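Local coordinates for protein yjcS (Bacillus subtilis, PDB 1Q8B) that is of unknown function but, as a dimeric member of the antibiotic biosynthesis monooxygenase family with a ferredoxin-like fold, may act as a small oxygenase-type enzyme, at residues 79-82 with 83-86; 26-29 with 30-34. All coordinates share one frame; numbering follows the deposited sequence.

Contact 1 (79-82 with 83-86); sequences FTKK and HTID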
ATOM      1  N   PHE A  79       2.533  -1.076  -0.576  1.00 18.83           N
ATOM      2  CA  PHE A  79       1.857  -0.756  -1.824  1.00 19.77           C
ATOM      3  C   PHE A  79       1.073   0.545  -1.819  1.00 20.47           C
ATOM      4  O   PHE A  79       0.478   0.902  -2.834  1.00 21.07           O
ATOM      5  CB  PHE A  79       0.954  -1.911  -2.263  1.00 20.22           C
ATOM      6  CG  PHE A  79       1.712  -3.131  -2.667  1.00 20.28           C
ATOM      7  CD1 PHE A  79       1.845  -4.203  -1.797  1.00 20.74           C
ATOM      8  CD2 PHE A  79       2.359  -3.181  -3.897  1.00 21.41           C
ATOM      9  CE1 PHE A  79       2.619  -5.310  -2.144  1.00 20.96           C
ATOM     10  CE2 PHE A  79       3.138  -4.287  -4.254  1.00 21.16           C
ATOM     11  CZ  PHE A  79       3.266  -5.349  -3.373  1.00 20.61           C
ATOM     12  N   THR A  80       1.068   1.251  -0.689  1.00 20.11           N
ATOM     13  CA  THR A  80       0.380   2.537  -0.621  1.00 19.88           C
ATOM     14  C   THR A  80       1.417   3.648  -0.792  1.00 20.20           C
ATOM     15  O   THR A  80       1.073   4.790  -1.086  1.00 20.31           O
ATOM     16  CB  THR A  80      -0.340   2.749   0.723  1.00 19.77           C
ATOM     17  OG1 THR A  80       0.628   2.958   1.758  1.00 19.59           O
ATOM     18  CG2 THR A  80      -1.203   1.548   1.065  1.00 19.89           C
ATOM     19  N   LYS A  81       2.689   3.303  -0.610  1.00 20.41           N
ATOM     20  CA  LYS A  81       3.778   4.267  -0.745  1.00 21.03           C
ATOM     21  C   LYS A  81       3.844   4.774  -2.177  1.00 22.04           C
ATOM     22  O   LYS A  81       3.627   4.014  -3.120  1.00 22.63           O
ATOM     23  CB  LYS A  81       5.114   3.614  -0.396  1.00 20.56           C
ATOM     24  CG  LYS A  81       5.167   2.961   0.969  1.00 20.21           C
ATOM     25  CD  LYS A  81       4.984   3.970   2.072  1.00 18.96           C
ATOM     26  CE  LYS A  81       5.250   3.327   3.414  1.00 19.18           C
ATOM     27  NZ  LYS A  81       5.032   4.289   4.533  1.00 19.43           N
ATOM     28  N   LYS A  82       4.155   6.055  -2.340  1.00 22.92           N
ATOM     29  CA  LYS A  82       4.241   6.642  -3.669  1.00 23.54           C
ATOM     30  C   LYS A  82       5.386   6.060  -4.494  1.00 23.17           C
ATOM     31  O   LYS A  82       5.256   5.913  -5.706  1.00 23.45           O
ATOM     32  CB  LYS A  82       4.414   8.159  -3.579  1.00 25.52           C
ATOM     33  CG  LYS A  82       4.586   8.804  -4.945  1.00 27.62           C
ATOM     34  CD  LYS A  82       4.975  10.272  -4.870  1.00 29.43           C
ATOM     35  CE  LYS A  82       5.111  10.847  -6.276  1.00 29.84           C
ATOM     36  NZ  LYS A  82       3.824  10.670  -7.027  1.00 31.55           N
ATOM     37  N   HIS A  83       6.509   5.735  -3.852  1.00 22.89           N
ATOM     38  CA  HIS A  83       7.640   5.178  -4.593  1.00 22.24           C
ATOM     39  C   HIS A  83       7.292   3.817  -5.181  1.00 21.97           C
ATOM     40  O   HIS A  83       7.828   3.420  -6.217  1.00 22.48           O
ATOM     41  CB  HIS A  83       8.913   5.085  -3.722  1.00 21.95           C
ATOM     42  CG  HIS A  83       8.744   4.317  -2.445  1.00 22.27           C
ATOM     43  ND1 HIS A  83       8.800   4.919  -1.205  1.00 21.26           N
ATOM     44  CD2 HIS A  83       8.567   2.995  -2.212  1.00 22.11           C
ATOM     45  CE1 HIS A  83       8.665   4.002  -0.264  1.00 21.34           C
ATOM     46  NE2 HIS A  83       8.522   2.826  -0.849  1.00 21.57           N
ATOM     47  N   THR A  84       6.378   3.110  -4.529  1.00 21.41           N
ATOM     48  CA  THR A  84       5.949   1.814  -5.022  1.00 20.67           C
ATOM     49  C   THR A  84       4.977   2.025  -6.177  1.00 21.07           C
ATOM     50  O   THR A  84       5.143   1.453  -7.251  1.00 21.30           O
ATOM     51  CB  THR A  84       5.252   1.013  -3.925  1.00 19.83           C
ATOM     52  OG1 THR A  84       6.153   0.833  -2.827  1.00 19.73           O
ATOM     53  CG2 THR A  84       4.831  -0.344  -4.447  1.00 19.63           C
ATOM     54  N   ILE A  85       3.970   2.866  -5.962  1.00 21.71           N
ATOM     55  CA  ILE A  85       2.971   3.142  -6.992  1.00 22.17           C
ATOM     56  C   ILE A  85       3.595   3.735  -8.261  1.00 22.80           C
ATOM     57  O   ILE A  85       3.123   3.473  -9.370  1.00 23.18           O
ATOM     58  CB  ILE A  85       1.879   4.090  -6.450  1.00 21.82           C
ATOM     59  CG1 ILE A  85       1.121   3.398  -5.318  1.00 21.84           C
ATOM     60  CG2 ILE A  85       0.921   4.481  -7.559  1.00 22.15           C
ATOM     61  CD1 ILE A  85       0.194   4.315  -4.543  1.00 21.99           C
ATOM     62  N   ASP A  86       4.655   4.523  -8.104  1.00 23.30           N
ATOM     63  CA  ASP A  86       5.332   5.121  -9.252  1.00 24.13           C
ATOM     64  C   ASP A  86       5.835   4.051 -10.227  1.00 24.38           C
ATOM     65  O   ASP A  86       5.698   4.190 -11.440  1.00 24.64           O
ATOM     66  CB  ASP A  86       6.509   5.980  -8.785  1.00 25.59           C
ATOM     67  CG  ASP A  86       6.080   7.357  -8.304  1.00 26.93           C
ATOM     68  OD1 ASP A  86       6.924   8.065  -7.707  1.00 27.04           O
ATOM     69  OD2 ASP A  86       4.907   7.733  -8.535  1.00 28.27           O
TER

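Contact 2 (26-29 with 30-34); sequences KDLN and EIMKE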
ATOM      1  N   LYS A  26      11.065  -2.442 -22.780  1.00 31.17           N
ATOM      2  CA  LYS A  26      12.194  -1.568 -22.512  1.00 31.44           C
ATOM      3  C   LYS A  26      13.447  -2.369 -22.205  1.00 31.12           C
ATOM      4  O   LYS A  26      13.380  -3.572 -21.949  1.00 30.31           O
ATOM      5  CB  LYS A  26      11.882  -0.634 -21.342  1.00 32.61           C
ATOM      6  CG  LYS A  26      10.799   0.381 -21.651  1.00 34.28           C
ATOM      7  CD  LYS A  26      10.622   1.372 -20.521  1.00 35.25           C
ATOM      8  CE  LYS A  26       9.558   2.393 -20.880  1.00 36.75           C
ATOM      9  NZ  LYS A  26       9.234   3.292 -19.731  1.00 38.84           N
ATOM     10  N   ASP A  27      14.585  -1.684 -22.242  1.00 31.00           N
ATOM     11  CA  ASP A  27      15.886  -2.281 -21.968  1.00 31.40           C
ATOM     12  C   ASP A  27      15.939  -2.802 -20.533  1.00 30.75           C
ATOM     13  O   ASP A  27      15.592  -2.084 -19.597  1.00 30.67           O
ATOM     14  CB  ASP A  27      16.981  -1.228 -22.176  1.00 33.18           C
ATOM     15  CG  ASP A  27      18.374  -1.761 -21.875  1.00 35.17           C
ATOM     16  OD1 ASP A  27      18.857  -2.631 -22.637  1.00 37.60           O
ATOM     17  OD2 ASP A  27      18.983  -1.312 -20.877  1.00 35.46           O
ATOM     18  N   LEU A  28      16.386  -4.046 -20.364  1.00 30.21           N
ATOM     19  CA  LEU A  28      16.477  -4.663 -19.043  1.00 30.02           C
ATOM     20  C   LEU A  28      17.252  -3.799 -18.045  1.00 30.64           C
ATOM     21  O   LEU A  28      16.920  -3.766 -16.857  1.00 30.11           O
ATOM     22  CB  LEU A  28      17.129  -6.045 -19.155  1.00 29.70           C
ATOM     23  CG  LEU A  28      17.286  -6.885 -17.877  1.00 29.80           C
ATOM     24  CD1 LEU A  28      15.920  -7.173 -17.250  1.00 28.96           C
ATOM     25  CD2 LEU A  28      17.996  -8.188 -18.216  1.00 29.47           C
ATOM     26  N   ASN A  29      18.280  -3.102 -18.521  1.00 31.39           N
ATOM     27  CA  ASN A  29      19.075  -2.244 -17.647  1.00 32.38           C
ATOM     28  C   ASN A  29      18.232  -1.070 -17.185  1.00 31.45           C
ATOM     29  O   ASN A  29      18.246  -0.712 -16.010  1.00 31.50           O
ATOM     30  CB  ASN A  29      20.314  -1.708 -18.369  1.00 35.00           C
ATOM     31  CG  ASN A  29      21.174  -2.807 -18.952  1.00 37.70           C
ATOM     32  OD1 ASN A  29      21.624  -3.708 -18.234  1.00 39.28           O
ATOM     33  ND2 ASN A  29      21.411  -2.742 -20.263  1.00 39.26           N
ATOM     34  N   GLU A  30      17.506  -0.463 -18.120  1.00 30.64           N
ATOM     35  CA  GLU A  30      16.652   0.668 -17.788  1.00 30.07           C
ATOM     36  C   GLU A  30      15.643   0.221 -16.735  1.00 28.76           C
ATOM     37  O   GLU A  30      15.417   0.911 -15.735  1.00 27.92           O
ATOM     38  CB  GLU A  30      15.900   1.159 -19.028  1.00 31.98           C
ATOM     39  CG  GLU A  30      16.776   1.738 -20.132  1.00 35.60           C
ATOM     40  CD  GLU A  30      15.954   2.318 -21.285  1.00 37.90           C
ATOM     41  OE1 GLU A  30      16.563   2.758 -22.287  1.00 39.70           O
ATOM     42  OE2 GLU A  30      14.703   2.340 -21.193  1.00 39.24           O
ATOM     43  N   ILE A  31      15.040  -0.940 -16.973  1.00 26.82           N
ATOM     44  CA  ILE A  31      14.058  -1.490 -16.052  1.00 26.01           C
ATOM     45  C   ILE A  31      14.667  -1.729 -14.676  1.00 25.67           C
ATOM     46  O   ILE A  31      14.086  -1.347 -13.662  1.00 25.29           O
ATOM     47  CB  ILE A  31      13.467  -2.816 -16.595  1.00 26.10           C
ATOM     48  CG1 ILE A  31      12.667  -2.541 -17.878  1.00 25.61           C
ATOM     49  CG2 ILE A  31      12.590  -3.474 -15.526  1.00 25.38           C
ATOM     50  CD1 ILE A  31      12.223  -3.790 -18.628  1.00 24.90           C
HETATM   51  N   MSE A  32      15.844  -2.344 -14.636  1.00 25.82           N
HETATM   52  CA  MSE A  32      16.487  -2.612 -13.358  1.00 26.26           C
HETATM   53  C   MSE A  32      16.826  -1.353 -12.571  1.00 26.32           C
HETATM   54  O   MSE A  32      16.833  -1.382 -11.346  1.00 26.21           O
HETATM   55  CB  MSE A  32      17.738  -3.469 -13.550  1.00 27.04           C
HETATM   56  CG  MSE A  32      17.432  -4.941 -13.774  1.00 27.43           C
HETATM   57 SE   MSE A  32      16.203  -5.686 -12.432  1.00 31.48          SE
HETATM   58  CE  MSE A  32      17.141  -5.163 -10.817  1.00 28.15           C
ATOM     59  N   LYS A  33      17.106  -0.249 -13.261  1.00 27.00           N
ATOM     60  CA  LYS A  33      17.414   0.998 -12.562  1.00 27.37           C
ATOM     61  C   LYS A  33      16.202   1.437 -11.757  1.00 26.82           C
ATOM     62  O   LYS A  33      16.335   1.951 -10.647  1.00 26.78           O
ATOM     63  CB  LYS A  33      17.805   2.100 -13.547  1.00 29.22           C
ATOM     64  CG  LYS A  33      19.235   1.992 -14.040  1.00 31.45           C
ATOM     65  CD  LYS A  33      19.591   3.145 -14.967  1.00 33.46           C
ATOM     66  CE  LYS A  33      21.075   3.126 -15.323  1.00 34.73           C
ATOM     67  NZ  LYS A  33      21.493   1.848 -15.971  1.00 35.82           N
ATOM     68  N   GLU A  34      15.017   1.231 -12.324  1.00 26.19           N
ATOM     69  CA  GLU A  34      13.777   1.590 -11.648  1.00 25.05           C
ATOM     70  C   GLU A  34      13.598   0.701 -10.434  1.00 24.07           C
ATOM     71  O   GLU A  34      13.146   1.154  -9.381  1.00 23.57           O
ATOM     72  CB  GLU A  34      12.581   1.440 -12.590  1.00 25.61           C
ATOM     73  CG  GLU A  34      12.400   2.626 -13.503  1.00 26.44           C
ATOM     74  CD  GLU A  34      12.284   3.929 -12.723  1.00 27.29           C
ATOM     75  OE1 GLU A  34      11.268   4.119 -12.019  1.00 26.76           O
ATOM     76  OE2 GLU A  34      13.220   4.755 -12.803  1.00 28.24           O
TER
HETATM   77  O   HOH W   1      14.310   0.896 -23.396  1.00 35.20           O

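Contact 1 (79-82 with 83-86)
Lys81 lays its CB over one face of the His83 ring, 3.7 Å from the centroid and 20° off the ring normal, a CH-pi contact made at the start of helix 82-88, where Lys81 is the N-cap residue. The imidazole reaches this place because CG of His83 sits between the backbone N and the carbonyl carbon (chi1 55°), which swings the ring back alongside the lysine; its NE2 is bonded to Glu45. This is the close-packed side. Thr84 lies next to it, buried against Leu38 of helix 28-42, with CG2 3.8 Å from CD2 of Phe79 and OG1 bonded to the carbonyl of His78. The Lys81 carbonyl starts the helical bonding: Ile85 N meets its O at 3.1 Å, while Thr84 N adds a weak bond to the same oxygen. CG1 of Ile85 packs against that oxygen too, at 3.4 Å.

The other side is looser. Lys82 runs out extended until it bends at its last torsion, and its NZ makes a long, weak salt bridge of 3.5 Å to OD2 of Asp86. Glu94 of the second subunit accepts from Lys82 N, and the backbone O of Val95 of that subunit accepts from Lys81 NZ. The chemistry implies a helix start fixed by backbone bonds and the CH-pi contact of Lys81 on His83, to which the long Lys82-Asp86 ion pair probably adds little.

Contact 2 (26-29 with 30-34)
An N-capped helix start joins Asp27 to Glu30 and Ile31: this is the first turn of helix 28-42, the long helix that packs on the antiparallel sheet of the ferredoxin-like fold. Asp27 is the N-cap residue. Its carboxylate turns back over the turn, CG anti to the backbone N (chi1 179°), and OD2 accepts from Glu30 N at 3.2 Å and, weakly, from Asn29 N. The place of OD2 is less sure than that of its neighbours, so the details of this cap deserve caution. The backbone part is firmer. Ile31 N reaches Asp27 O at 2.9 Å, and the next two rungs follow, Met32 N to Leu28 O and Lys33 N to Asn29 O.

The side chains sort themselves by face. Ile31 is buried, its CG1 3.4 Å from Asp27 O and its CD1 against the carbonyl oxygen of Lys26, while its side chain also meets Ile22 and Ile63 of the sheet. Met32, a selenomethionine, is bent at both chi2 and chi3; its CG lies 3.3 Å from Leu28 O and more distantly beside Leu28 CD1, and its side chain also touches Ile63. Arg61 binds the Lys26 carbonyl and packs on Leu28 and Ile31, tying the turn to the loop before strand 62-69.

On the exposed face Glu30 crosses Asp27 at about a right angle, its CG 3.6 Å from Asp27 CB. A water molecule spans the same pair: it accepts from Asp27 N at 2.8 Å and donates a weak bond to Glu30 OE2 at 2.7 Å.

Contacts 1 and 2 are both helix starts, but of different helices: contact 1 opens the short helix 82-88, contact 2 the long helix 28-42, and a side-chain cap is made in contact 2 alone. Their nearest atoms lie about 6 Å apart, without touching, yet His83 and Thr84 of contact 1 pack on helix 28-42, which contact 2 begins. Contact 1 is a surface contact bordering the second subunit; contact 2 is partly buried, sends apolar residues onto the sheet and meets no other chain. The chemistry follows: a CH-pi contact on an imidazole and an outer ion pair against a water link and a carboxylate cap whose oxygen is placed with some doubt. NE2 of Gln90 bonds Glu34 OE1 and, weakly, the backbone O of Asp86.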